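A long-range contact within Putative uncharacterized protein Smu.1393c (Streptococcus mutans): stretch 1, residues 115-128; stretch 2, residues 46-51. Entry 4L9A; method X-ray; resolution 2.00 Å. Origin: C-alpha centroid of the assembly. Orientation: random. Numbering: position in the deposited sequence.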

# COMPACT_ATOMS: atom_id res chain seq x y z
N CYS A 115 6.64 -0.52 -2.18
CA CYS A 115 5.58 -0.44 -3.17
C CYS A 115 4.27 -0.37 -2.41
O CYS A 115 3.94 -1.28 -1.65
CB CYS A 115 5.60 -1.68 -4.09
SG CYS A 115 4.27 -1.70 -5.37
N VAL A 116 3.55 0.73 -2.56
CA VAL A 116 2.35 0.92 -1.76
C VAL A 116 1.17 1.37 -2.60
O VAL A 116 1.34 1.96 -3.68
CB VAL A 116 2.58 1.95 -0.62
CG1 VAL A 116 3.90 1.67 0.08
CG2 VAL A 116 2.58 3.39 -1.19
N HIS A 117 -0.02 1.10 -2.08
CA HIS A 117 -1.24 1.64 -2.64
C HIS A 117 -1.87 2.60 -1.63
O HIS A 117 -1.87 2.32 -0.43
CB HIS A 117 -2.23 0.51 -2.96
CG HIS A 117 -3.52 0.98 -3.54
ND1 HIS A 117 -4.75 0.70 -2.96
CD2 HIS A 117 -3.79 1.73 -4.63
CE1 HIS A 117 -5.71 1.24 -3.69
NE2 HIS A 117 -5.15 1.88 -4.71
N SER A 118 -2.34 3.75 -2.11
CA SER A 118 -3.23 4.57 -1.31
C SER A 118 -2.64 4.93 0.07
O SER A 118 -1.54 5.49 0.16
CB SER A 118 -4.57 3.83 -1.16
OG SER A 118 -5.60 4.69 -0.75
N ILE A 119 -3.36 4.61 1.14
CA ILE A 119 -3.00 5.08 2.47
C ILE A 119 -1.63 4.57 2.95
O ILE A 119 -1.01 5.16 3.85
CB ILE A 119 -4.11 4.76 3.52
CG1 ILE A 119 -4.10 5.77 4.65
CG2 ILE A 119 -4.01 3.33 4.03
CD1 ILE A 119 -4.69 7.11 4.26
N GLY A 120 -1.17 3.49 2.33
CA GLY A 120 0.16 2.97 2.62
C GLY A 120 1.26 4.00 2.39
O GLY A 120 2.39 3.84 2.87
N GLY A 121 0.94 5.06 1.64
CA GLY A 121 1.90 6.13 1.40
C GLY A 121 2.40 6.82 2.67
O GLY A 121 3.58 7.18 2.77
N PHE A 122 1.51 7.01 3.64
CA PHE A 122 1.89 7.73 4.86
C PHE A 122 2.97 7.00 5.66
O PHE A 122 3.99 7.59 6.04
CB PHE A 122 0.66 8.06 5.72
CG PHE A 122 -0.23 9.14 5.12
CD1 PHE A 122 0.25 10.43 4.95
CD2 PHE A 122 -1.52 8.86 4.72
CE1 PHE A 122 -0.54 11.42 4.40
CE2 PHE A 122 -2.33 9.87 4.15
CZ PHE A 122 -1.83 11.13 4.00
N ALA A 123 2.76 5.72 5.93
CA ALA A 123 3.79 4.92 6.59
C ALA A 123 5.07 4.91 5.76
O ALA A 123 6.16 5.05 6.28
CB ALA A 123 3.29 3.48 6.84
N ALA A 124 4.92 4.76 4.44
CA ALA A 124 6.08 4.63 3.56
C ALA A 124 7.02 5.82 3.68
O ALA A 124 8.24 5.67 3.71
CB ALA A 124 5.61 4.45 2.10
N LEU A 125 6.46 7.02 3.75
CA LEU A 125 7.30 8.21 3.86
C LEU A 125 8.14 8.18 5.14
O LEU A 125 9.32 8.52 5.12
CB LEU A 125 6.44 9.47 3.77
CG LEU A 125 5.85 9.70 2.38
CD1 LEU A 125 4.67 10.67 2.45
CD2 LEU A 125 6.94 10.22 1.44
N GLN A 126 7.54 7.76 6.25
CA GLN A 126 8.26 7.73 7.52
C GLN A 126 9.31 6.62 7.52
O GLN A 126 10.41 6.81 8.00
CB GLN A 126 7.29 7.54 8.69
CG GLN A 126 6.13 8.51 8.67
CD GLN A 126 6.58 9.94 8.84
OE1 GLN A 126 7.67 10.21 9.33
NE2 GLN A 126 5.72 10.89 8.44
N ILE A 127 8.94 5.46 6.99
CA ILE A 127 9.86 4.33 6.88
C ILE A 127 11.15 4.70 6.14
O ILE A 127 12.25 4.44 6.61
CB ILE A 127 9.16 3.14 6.17
CG1 ILE A 127 7.98 2.65 7.00
CG2 ILE A 127 10.15 2.01 5.90
CD1 ILE A 127 7.02 1.75 6.25
N MSE A 128 11.01 5.32 4.98
CA MSE A 128 12.19 5.66 4.18
C MSE A 128 13.03 6.72 4.89
O MSE A 128 14.25 6.75 4.75
CB MSE A 128 11.77 6.14 2.79
CG MSE A 128 11.02 5.08 1.99
SE MSE A 128 10.60 5.68 0.14
CE MSE A 128 9.08 6.85 0.53
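Stretch 2 46-51: FLSGAG

Stretch 2 begins as the end of a beta strand and lies alongside the strand at the start of stretch 1. The two strands run parallel. Phe 46 pairs with Cys 115, with CA atoms 4.9 Å apart, and Leu 47 pairs with Val 116, with CA atoms 4.7 Å apart. After Leu 47 stretch 2 continues as an extended loop, while stretch 1 ends its strand at His 117 and turns into its helix.

The side chain of Phe 46 lies on the same face of the sheet as that of Cys 115. Ring atom CD1 of Phe 46 comes within 3.7 Å of CB of Cys 115. SG of Cys 115 is 4.7 Å from the centroid of the Phe 46 ring, in an oblique sulfur-aromatic approach. CA of Phe 46 also makes a CA-H...O contact of 3.2 Å with O of Cys 115.

Leu 47 is the most extensively covered residue of stretch 2. Its backbone forms both hydrogen bonds between the stretches. N of Leu 47 donates to O of Cys 115 at 3.1 Å, and O of Leu 47 accepts from N of His 117 at 3.1 Å. The bonds therefore straddle Val 116, as expected for parallel strands. The Leu 47 side chain shares a face with Val 116, and CB of Leu 47 is 3.9 Å from CG1 of Val 116. It also packs against the helix: CD1 of Leu 47 is 4.1 Å from CB of Ala 123 and 3.9 Å from CD1 of Ile 127.

At Ser 48 the CA-to-CB bond points away from stretch 1, so the contact is made by backbone. O of Ser 48 lies 3.4 Å from N of Gly 120. An ideal CB on Gly 120 would lie 2.9 Å from O of Ser 48, a clash.

Gly 49 packs against the type II' turn from His 117 to Gly 120. CA of Gly 49 is 3.3 Å from O of His 117 and 3.7 Å from CB of Ser 118. An ideal CB on Gly 49 would come to 2.6 Å from CB of Ser 118, a clash, so the missing side chain permits the close approach. Water 1 bridges the stretches, its O 2.8 Å from N of Gly 49, whose hydrogen bond it accepts, and 2.8 Å from ND1 of His 117.

Ala 50 is exposed and touches Ile 119. N of Ala 50 is 3.5 Å from CG2 of Ile 119, and CB of Ala 50 is 4.3 Å from CG2 of Ile 119. Gly 51 makes no contact with stretch 1.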

# COMPACT_ATOMS: atom_id res chain seq x y z
N PHE A 46 5.72 -4.42 0.41
CA PHE A 46 4.39 -3.99 -0.01
C PHE A 46 3.51 -3.56 1.15
O PHE A 46 3.40 -4.25 2.17
CB PHE A 46 3.68 -5.10 -0.78
CG PHE A 46 4.37 -5.50 -2.04
CD1 PHE A 46 4.04 -4.90 -3.25
CD2 PHE A 46 5.37 -6.46 -2.03
CE1 PHE A 46 4.68 -5.27 -4.42
CE2 PHE A 46 6.03 -6.83 -3.20
CZ PHE A 46 5.69 -6.23 -4.39
N LEU A 47 2.84 -2.42 0.97
CA LEU A 47 1.84 -1.95 1.91
C LEU A 47 0.56 -1.62 1.15
O LEU A 47 0.60 -0.97 0.11
CB LEU A 47 2.32 -0.71 2.67
CG LEU A 47 3.58 -0.79 3.52
CD1 LEU A 47 3.99 0.61 3.99
CD2 LEU A 47 3.40 -1.75 4.72
N SER A 48 -0.56 -2.06 1.69
CA SER A 48 -1.85 -1.88 1.05
C SER A 48 -2.47 -0.55 1.44
O SER A 48 -1.95 0.18 2.31
CB SER A 48 -2.78 -3.03 1.44
OG SER A 48 -2.26 -4.23 0.92
N GLY A 49 -3.57 -0.22 0.78
CA GLY A 49 -4.36 0.93 1.18
C GLY A 49 -5.31 0.48 2.27
O GLY A 49 -5.07 -0.51 2.96
N ALA A 50 -6.38 1.23 2.44
CA ALA A 50 -7.38 0.93 3.45
C ALA A 50 -8.27 -0.10 2.79
O ALA A 50 -8.64 0.03 1.63
CB ALA A 50 -8.18 2.18 3.83
N GLY A 51 -8.59 -1.15 3.52
CA GLY A 51 -9.34 -2.24 2.93
C GLY A 51 -9.08 -3.48 3.74
O GLY A 51 -8.30 -3.45 4.69
O HOH W 1 -4.89 -1.59 -1.29